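Local coordinates for transcriptional regulator (Mesorhizobium loti, PDB 3BHQ), which probably binds DNA at cis-regulatory sites as a transcription factor of the TetR family, at residues Gly90-Gln93 with Gln94-Arg97. Residues are numbered along the deposited sequence; the frame is centred on the assembly and turned at random.
Sequences GGLQ and QLAR
The side-chain amide of Gln-93 and the guanidinium of Arg-97 run alongside each other in the same direction, their planes only 8° from parallel. Gln-93 OE1 stands 3.9 Å from Arg-97 NH2 and approaches obliquely, too far for a hydrogen bond. An ordered water sits 4.0 Å over one face of the guanidinium, displaced to its margin. That water donates to Gln-93 OE1 over 2.8 Å and accepts from Gln-94 NE2, with a further weak bond to the carbonyl O of Gly-90; the Gln-94 chain, bent at chi2, brings its amide back to this site. The parallel run of Gln-93 and Arg-97 follows from matching torsions: in both, CG is anti to the carbonyl carbon (chi1 -74° in Gln-93, -67° in Arg-97) and the chain beyond is extended. Arg-97 CG consequently passes 3.2 Å from Gln-93 O, the carbonyl that also receives Arg-97 N at 2.9 Å. The guanidinium reaches helix 188-206, where NH2 forms a salt bridge with Asp-196, whose side chain Gln-93 also touches. Replacing Arg-97 with alanine is likely to deprive the Asp-196 carboxylate of its charged mate and to uncover one flank of Gln-93. Leu-92 and Leu-95 approach distantly, CD2 to CD2 at 4.5 Å; both pack on Leu-82 of helix 56-83. Four successive i to i+4 backbone bonds, including Ala-96 N to Leu-92 O at 2.8 Å, identify a regular amphipathic alpha-helix, packed within the all-helical C-terminal region of a TetR-family regulator.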
loop_
_atom_site.group_PDB
_atom_site.type_symbol
_atom_site.label_atom_id
_atom_site.label_comp_id
_atom_site.label_asym_id
_atom_site.label_seq_id
_atom_site.Cartn_x
_atom_site.Cartn_y
_atom_site.Cartn_z
ATOM N N GLY A 90 8.956 -17.983 -18.251
ATOM C CA GLY A 90 9.194 -16.814 -19.115
ATOM C C GLY A 90 7.950 -15.957 -19.309
ATOM O O GLY A 90 8.020 -14.741 -19.292
ATOM N N GLY A 91 6.798 -16.600 -19.516
ATOM C CA GLY A 91 5.547 -15.897 -19.709
ATOM C C GLY A 91 5.191 -15.052 -18.498
ATOM O O GLY A 91 4.848 -13.884 -18.643
ATOM N N LEU A 92 5.319 -15.643 -17.317
ATOM C CA LEU A 92 5.062 -14.907 -16.060
ATOM C C LEU A 92 6.071 -13.795 -15.821
ATOM O O LEU A 92 5.699 -12.748 -15.276
ATOM C CB LEU A 92 4.985 -15.849 -14.855
ATOM C CG LEU A 92 3.669 -16.622 -14.736
ATOM C CD1 LEU A 92 3.808 -17.872 -13.861
ATOM C CD2 LEU A 92 2.546 -15.696 -14.274
ATOM N N GLN A 93 7.336 -14.032 -16.166
ATOM C CA GLN A 93 8.373 -13.000 -16.086
ATOM C C GLN A 93 7.991 -11.805 -16.953
ATOM O O GLN A 93 8.070 -10.658 -16.507
ATOM C CB GLN A 93 9.735 -13.491 -16.518
ATOM C CG GLN A 93 10.438 -14.401 -15.550
ATOM C CD GLN A 93 11.712 -15.007 -16.108
ATOM O OE1 GLN A 93 12.049 -14.818 -17.284
ATOM N NE2 GLN A 93 12.410 -15.775 -15.287
ATOM N N GLN A 94 7.552 -12.068 -18.197
ATOM C CA GLN A 94 7.141 -10.962 -19.075
ATOM C C GLN A 94 5.959 -10.205 -18.508
ATOM O O GLN A 94 5.949 -8.975 -18.540
ATOM C CB GLN A 94 6.918 -11.442 -20.537
ATOM C CG GLN A 94 8.191 -11.924 -21.205
ATOM C CD GLN A 94 9.269 -10.838 -21.238
ATOM O OE1 GLN A 94 9.023 -9.739 -21.727
ATOM N NE2 GLN A 94 10.427 -11.137 -20.690
ATOM N N LEU A 95 4.980 -10.912 -17.955
ATOM C CA LEU A 95 3.826 -10.250 -17.315
ATOM C C LEU A 95 4.274 -9.415 -16.114
ATOM O O LEU A 95 3.883 -8.240 -16.000
ATOM C CB LEU A 95 2.774 -11.276 -16.847
ATOM C CG LEU A 95 1.565 -10.784 -16.048
ATOM C CD1 LEU A 95 0.825 -9.742 -16.900
ATOM C CD2 LEU A 95 0.641 -11.907 -15.643
ATOM N N ALA A 96 5.071 -10.027 -15.245
ATOM C CA ALA A 96 5.556 -9.341 -14.013
ATOM C C ALA A 96 6.330 -8.078 -14.326
ATOM O O ALA A 96 6.137 -7.036 -13.682
ATOM C CB ALA A 96 6.410 -10.256 -13.180
ATOM N N ARG A 97 7.214 -8.149 -15.315
ATOM C CA ARG A 97 7.988 -6.978 -15.737
ATOM C C ARG A 97 7.079 -5.847 -16.241
ATOM O O ARG A 97 7.297 -4.672 -15.896
ATOM C CB ARG A 97 9.028 -7.364 -16.793
ATOM C CG ARG A 97 10.129 -8.265 -16.264
ATOM C CD ARG A 97 10.916 -8.852 -17.416
ATOM N NE ARG A 97 11.909 -9.854 -17.004
ATOM C CZ ARG A 97 12.833 -10.364 -17.831
ATOM N NH1 ARG A 97 12.941 -9.961 -19.100
ATOM N NH2 ARG A 97 13.693 -11.276 -17.391
HETATM O O HOH W 1 11.168 -13.713 -19.666
#